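One contact in two related proteins. Structure 1 is maltose ABC transporter, periplasmic maltose-binding protein from Thermotoga maritima, which probably binds maltotriose in the periplasm and delivers it to a maltose ABC transporter: PDB 2GHB (chain A, 2.10 Å), residues 112-117 and 241-246. Structure 2 is maltose/maltodextrin-binding protein from Thermus thermophilus: PDB 2GH9 (chain B, 1.95 Å), residues 116-121 and 245-250. Both blocks share one frame: the second was fitted to the first on N, CA, C and O of the twelve residues, RMSD 0.33 Å. Numbering follows each deposited sequence.

Structure 1 (2GHB).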
loop_
_atom_site.group_PDB
_atom_site.type_symbol
_atom_site.label_atom_id
_atom_site.label_comp_id
_atom_site.label_asym_id
_atom_site.label_seq_id
_atom_site.Cartn_x
_atom_site.Cartn_y
_atom_site.Cartn_z
ATOM N N ALA A 112 -7.032 -4.189 -5.414
ATOM C CA ALA A 112 -8.460 -3.893 -5.633
ATOM C C ALA A 112 -9.133 -4.985 -6.470
ATOM O O ALA A 112 -8.495 -5.946 -6.877
ATOM C CB ALA A 112 -8.626 -2.535 -6.312
ATOM N N LEU A 113 -10.420 -4.809 -6.739
ATOM C CA LEU A 113 -11.145 -5.749 -7.620
ATOM C C LEU A 113 -10.738 -5.553 -9.074
ATOM O O LEU A 113 -10.944 -4.476 -9.647
ATOM C CB LEU A 113 -12.658 -5.588 -7.494
ATOM C CG LEU A 113 -13.486 -6.645 -8.278
ATOM C CD1 LEU A 113 -13.398 -8.002 -7.607
ATOM C CD2 LEU A 113 -14.919 -6.215 -8.395
ATOM N N ILE A 114 -10.131 -6.583 -9.647
ATOM C CA ILE A 114 -9.854 -6.635 -11.067
ATOM C C ILE A 114 -10.772 -7.718 -11.670
ATOM O O ILE A 114 -10.838 -8.835 -11.151
ATOM C CB ILE A 114 -8.403 -6.976 -11.331
ATOM C CG1 ILE A 114 -7.494 -6.089 -10.465
ATOM C CG2 ILE A 114 -8.083 -6.816 -12.839
ATOM C CD1 ILE A 114 -6.050 -6.317 -10.709
ATOM N N TYR A 115 -11.486 -7.359 -12.743
ATOM C CA TYR A 115 -12.527 -8.219 -13.323
ATOM C C TYR A 115 -12.512 -8.279 -14.857
ATOM O O TYR A 115 -12.102 -7.317 -15.522
ATOM C CB TYR A 115 -13.910 -7.783 -12.823
ATOM C CG TYR A 115 -14.320 -6.371 -13.177
ATOM C CD1 TYR A 115 -15.152 -6.121 -14.266
ATOM C CD2 TYR A 115 -13.906 -5.282 -12.402
ATOM C CE1 TYR A 115 -15.556 -4.822 -14.582
ATOM C CE2 TYR A 115 -14.296 -3.978 -12.710
ATOM C CZ TYR A 115 -15.116 -3.753 -13.805
ATOM O OH TYR A 115 -15.506 -2.480 -14.118
ATOM N N ASN A 116 -12.937 -9.426 -15.403
ATOM C CA ASN A 116 -12.959 -9.647 -16.859
ATOM C C ASN A 116 -14.310 -9.201 -17.361
ATOM O O ASN A 116 -15.330 -9.824 -17.051
ATOM C CB ASN A 116 -12.708 -11.117 -17.206
ATOM C CG ASN A 116 -12.285 -11.320 -18.660
ATOM O OD1 ASN A 116 -12.722 -10.600 -19.560
ATOM N ND2 ASN A 116 -11.424 -12.295 -18.888
ATOM N N LYS A 117 -14.330 -8.093 -18.101
ATOM C CA LYS A 117 -15.602 -7.527 -18.576
ATOM C C LYS A 117 -16.371 -8.498 -19.486
ATOM O O LYS A 117 -17.598 -8.430 -19.551
ATOM C CB LYS A 117 -15.397 -6.187 -19.285
ATOM C CG LYS A 117 -15.293 -5.003 -18.340
ATOM C CD LYS A 117 -14.929 -3.742 -19.119
ATOM C CE LYS A 117 -14.748 -2.538 -18.219
ATOM N NZ LYS A 117 -14.383 -1.316 -19.002
ATOM N N ILE A 241 -6.905 -9.107 -22.316
ATOM C CA ILE A 241 -8.065 -9.187 -21.441
ATOM C C ILE A 241 -8.761 -7.841 -21.449
ATOM O O ILE A 241 -8.114 -6.814 -21.319
ATOM C CB ILE A 241 -7.672 -9.547 -19.975
ATOM C CG1 ILE A 241 -6.936 -10.893 -19.908
ATOM C CG2 ILE A 241 -8.904 -9.580 -19.074
ATOM C CD1 ILE A 241 -7.785 -12.128 -20.268
ATOM N N ASP A 242 -10.080 -7.844 -21.597
ATOM C CA ASP A 242 -10.863 -6.635 -21.425
ATOM C C ASP A 242 -11.234 -6.524 -19.941
ATOM O O ASP A 242 -12.329 -6.899 -19.518
ATOM C CB ASP A 242 -12.106 -6.663 -22.320
ATOM C CG ASP A 242 -12.883 -5.369 -22.278
ATOM O OD1 ASP A 242 -12.236 -4.316 -22.144
ATOM O OD2 ASP A 242 -14.135 -5.400 -22.377
ATOM N N TYR A 243 -10.284 -6.005 -19.163
ATOM C CA TYR A 243 -10.385 -5.895 -17.695
ATOM C C TYR A 243 -10.889 -4.520 -17.205
ATOM O O TYR A 243 -10.668 -3.483 -17.845
ATOM C CB TYR A 243 -9.004 -6.161 -17.067
ATOM C CG TYR A 243 -8.080 -4.996 -17.234
ATOM C CD1 TYR A 243 -8.011 -4.006 -16.266
ATOM C CD2 TYR A 243 -7.311 -4.848 -18.384
ATOM C CE1 TYR A 243 -7.185 -2.915 -16.422
ATOM C CE2 TYR A 243 -6.476 -3.751 -18.557
ATOM C CZ TYR A 243 -6.422 -2.785 -17.568
ATOM O OH TYR A 243 -5.593 -1.702 -17.720
ATOM N N GLY A 244 -11.548 -4.528 -16.054
ATOM C CA GLY A 244 -11.883 -3.314 -15.317
ATOM C C GLY A 244 -11.227 -3.361 -13.946
ATOM O O GLY A 244 -10.744 -4.413 -13.519
ATOM N N VAL A 245 -11.191 -2.216 -13.266
ATOM C CA VAL A 245 -10.690 -2.139 -11.887
ATOM C C VAL A 245 -11.675 -1.332 -11.083
ATOM O O VAL A 245 -12.117 -0.278 -11.522
ATOM C CB VAL A 245 -9.275 -1.508 -11.804
ATOM C CG1 VAL A 245 -8.794 -1.356 -10.332
ATOM C CG2 VAL A 245 -8.314 -2.340 -12.585
ATOM N N ALA A 246 -12.042 -1.863 -9.923
ATOM C CA ALA A 246 -12.938 -1.200 -8.997
ATOM C C ALA A 246 -12.462 -1.464 -7.570
ATOM O O ALA A 246 -11.605 -2.307 -7.350
ATOM C CB ALA A 246 -14.366 -1.705 -9.184
HETATM O O HOH W 1 -11.287 -10.285 -21.604
#
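The Tyr115 ring lies with one face over Gly244, whose CA is 3.8 Å from the ring centroid in a CH-pi contact. Its CE2 stands 4.2 Å from CB of Ala246. CG of Tyr115 sits between the backbone N and carbonyl carbon (chi1 61°), which folds the ring back across the neighbouring strand. The two segments pair antiparallel in the solute-binding protein fold, strand 100-116 also bonding strand 225-228 through Ile114 and Ile226. On the other face of the sheet, CB of Tyr243 lies 4.4 Å from CG2 of Ile114; the Tyr243 side chain also touches Ile233 of helix 233-238, and the Tyr243 OH is hydrogen-bonded to OD2 of Asp317. CG1 of Val245 lies 4.2 Å from CB of Ala112. CG2 of Ile241 meets the Asn116 amide, CG at 3.8 Å; a water donates to Asn116 OD1, also bonded by Asp118 N, and accepts from Asp242 N.

Structure 2 (2GH9).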
loop_
_atom_site.group_PDB
_atom_site.type_symbol
_atom_site.label_atom_id
_atom_site.label_comp_id
_atom_site.label_asym_id
_atom_site.label_seq_id
_atom_site.Cartn_x
_atom_site.Cartn_y
_atom_site.Cartn_z
ATOM N N ALA B 116 -6.765 -4.393 -5.908
ATOM C CA ALA B 116 -8.109 -3.950 -6.231
ATOM C C ALA B 116 -8.890 -5.129 -6.843
ATOM O O ALA B 116 -8.323 -6.170 -7.187
ATOM C CB ALA B 116 -8.078 -2.805 -7.222
ATOM N N LEU B 117 -10.188 -4.920 -6.992
ATOM C CA LEU B 117 -11.048 -5.846 -7.680
ATOM C C LEU B 117 -10.847 -5.615 -9.179
ATOM O O LEU B 117 -11.266 -4.591 -9.729
ATOM C CB LEU B 117 -12.513 -5.642 -7.273
ATOM C CG LEU B 117 -13.487 -6.557 -8.027
ATOM C CD1 LEU B 117 -13.246 -7.994 -7.591
ATOM C CD2 LEU B 117 -14.914 -6.125 -7.806
ATOM N N ILE B 118 -10.168 -6.570 -9.812
ATOM C CA ILE B 118 -9.955 -6.551 -11.241
ATOM C C ILE B 118 -10.909 -7.598 -11.834
ATOM O O ILE B 118 -10.863 -8.778 -11.488
ATOM C CB ILE B 118 -8.502 -6.824 -11.613
ATOM C CG1 ILE B 118 -7.559 -5.951 -10.768
ATOM C CG2 ILE B 118 -8.269 -6.568 -13.130
ATOM C CD1 ILE B 118 -6.037 -6.265 -10.984
ATOM N N TYR B 119 -11.798 -7.133 -12.702
ATOM C CA TYR B 119 -12.860 -7.980 -13.262
ATOM C C TYR B 119 -12.740 -8.081 -14.767
ATOM O O TYR B 119 -12.517 -7.075 -15.442
ATOM C CB TYR B 119 -14.276 -7.477 -12.897
ATOM C CG TYR B 119 -14.620 -6.059 -13.256
ATOM C CD1 TYR B 119 -14.317 -5.018 -12.391
ATOM C CD2 TYR B 119 -15.287 -5.751 -14.454
ATOM C CE1 TYR B 119 -14.624 -3.732 -12.685
ATOM C CE2 TYR B 119 -15.598 -4.452 -14.766
ATOM C CZ TYR B 119 -15.268 -3.440 -13.879
ATOM O OH TYR B 119 -15.549 -2.122 -14.147
ATOM N N ASN B 120 -12.885 -9.312 -15.258
ATOM C CA ASN B 120 -12.859 -9.620 -16.679
ATOM C C ASN B 120 -14.240 -9.324 -17.259
ATOM O O ASN B 120 -15.225 -9.983 -16.913
ATOM C CB ASN B 120 -12.474 -11.093 -16.904
ATOM C CG ASN B 120 -12.324 -11.456 -18.390
ATOM O OD1 ASN B 120 -12.783 -10.716 -19.267
ATOM N ND2 ASN B 120 -11.689 -12.602 -18.663
ATOM N N LYS B 121 -14.282 -8.340 -18.150
ATOM C CA LYS B 121 -15.525 -7.819 -18.749
ATOM C C LYS B 121 -16.293 -8.762 -19.696
ATOM O O LYS B 121 -17.405 -8.455 -20.125
ATOM C CB LYS B 121 -15.232 -6.482 -19.447
ATOM C CG LYS B 121 -15.006 -5.337 -18.485
ATOM C CD LYS B 121 -14.565 -4.089 -19.189
ATOM C CE LYS B 121 -14.767 -2.859 -18.327
ATOM N NZ LYS B 121 -14.304 -1.642 -19.002
ATOM N N VAL B 245 -6.984 -9.452 -22.268
ATOM C CA VAL B 245 -8.143 -9.450 -21.364
ATOM C C VAL B 245 -8.663 -8.024 -21.215
ATOM O O VAL B 245 -7.884 -7.114 -20.921
ATOM C CB VAL B 245 -7.801 -10.001 -19.937
ATOM C CG1 VAL B 245 -8.991 -9.806 -18.980
ATOM C CG2 VAL B 245 -7.357 -11.466 -19.996
ATOM N N ASP B 246 -9.969 -7.829 -21.427
ATOM C CA ASP B 246 -10.590 -6.521 -21.206
ATOM C C ASP B 246 -11.043 -6.445 -19.749
ATOM O O ASP B 246 -12.071 -7.020 -19.384
ATOM C CB ASP B 246 -11.773 -6.290 -22.152
ATOM C CG ASP B 246 -12.342 -4.879 -22.055
ATOM O OD1 ASP B 246 -11.582 -3.899 -21.930
ATOM O OD2 ASP B 246 -13.576 -4.730 -22.131
ATOM N N PHE B 247 -10.261 -5.746 -18.926
ATOM C CA PHE B 247 -10.494 -5.703 -17.476
ATOM C C PHE B 247 -11.008 -4.343 -17.052
ATOM O O PHE B 247 -10.763 -3.320 -17.715
ATOM C CB PHE B 247 -9.217 -6.057 -16.681
ATOM C CG PHE B 247 -8.025 -5.253 -17.087
ATOM C CD1 PHE B 247 -7.118 -5.753 -18.016
ATOM C CD2 PHE B 247 -7.829 -3.971 -16.575
ATOM C CE1 PHE B 247 -6.021 -4.988 -18.430
ATOM C CE2 PHE B 247 -6.732 -3.196 -16.976
ATOM C CZ PHE B 247 -5.828 -3.705 -17.898
ATOM N N GLY B 248 -11.729 -4.342 -15.936
ATOM C CA GLY B 248 -12.021 -3.125 -15.202
ATOM C C GLY B 248 -11.380 -3.182 -13.817
ATOM O O GLY B 248 -11.071 -4.244 -13.312
ATOM N N ILE B 249 -11.176 -2.009 -13.236
ATOM C CA ILE B 249 -10.629 -1.842 -11.898
ATOM C C ILE B 249 -11.698 -1.198 -11.025
ATOM O O ILE B 249 -12.262 -0.141 -11.380
ATOM C CB ILE B 249 -9.381 -0.928 -11.944
ATOM C CG1 ILE B 249 -8.282 -1.612 -12.768
ATOM C CG2 ILE B 249 -8.882 -0.575 -10.505
ATOM C CD1 ILE B 249 -7.257 -0.677 -13.361
ATOM N N ALA B 250 -11.955 -1.828 -9.874
ATOM C CA ALA B 250 -12.939 -1.347 -8.913
ATOM C C ALA B 250 -12.440 -1.630 -7.486
ATOM O O ALA B 250 -11.595 -2.509 -7.284
ATOM C CB ALA B 250 -14.280 -2.026 -9.155
HETATM O O HOH W 2 -14.828 -0.031 -12.111
HETATM O O HOH W 3 -11.595 -10.448 -21.921
#
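One face of the Tyr119 ring is laid over Gly248, with CA 3.7 Å from the ring centroid in a CH-pi contact, while CE1 is 3.9 Å from CB of Ala250. A chi1 of 56° sets CG of Tyr119 between its backbone N and carbonyl carbon, turning the ring over the partner strand. A water in the ring plane bonds Tyr119 OH and donates to Ile249 O. On the opposite sheet face, CB of Phe247 lies 3.7 Å from CG2 of Ile118; the Phe247 side chain also touches Leu237 of helix 237-242 and Val321 of helix 320-326. CG2 of Ile249 packs 4.0 Å from CB of Ala116. CG1 of Val245 meets the Asn120 amide, CG at 3.8 Å; a water donates to Asn120 OD1, also bonded by Lys122 N, and accepts from Asp246 N.

Structure 1 against structure 2
Ile241(A) is exchanged for Val245(B) at the end of the pair. CG2 of Ile241(A) and CG1 of Val245(B) are 0.3 Å apart, so the methyl that faces the asparagine keeps its place, and the contact with Asn116(A) or Asn120(B) persists. The first carbon of the other branch also lies near its counterpart, CG1 of Ile241(A) and CG2 of Val245(B) being 0.7 Å apart.

Tyr243(A) against Phe247(B) removes a hydroxyl and with it the tyrosine's hydrogen bond to Asp317(A). The ring is turned as well, chi1 being 75° against 52°: CD1 of Tyr243(A) and CD2 of Phe247(B) are only 0.4 Å apart, whereas CZ of Tyr243(A) and CZ of Phe247(B) are 1.1 Å apart. Loss of the polar tether may contribute to this turn. Contact with Ile114(A) or Ile118(B) is kept.

At Val245(A) against Ile249(B), both branches of the valine have counterparts and the touch on Ala112(A) or Ala116(B) remains; CD1 of Ile249(B) is an added methyl, enlarging the apolar side chain.

The compared CA atoms coincide within the error, and Tyr115(A) and Lys117(A) match Tyr119(B) and Lys121(B). The backbone bonds between Tyr115(A) and Gly244(A) recur between Tyr119(B) and Gly248(B), as does the water bridging the asparagine side chain to N of Asp242(A) or Asp246(B).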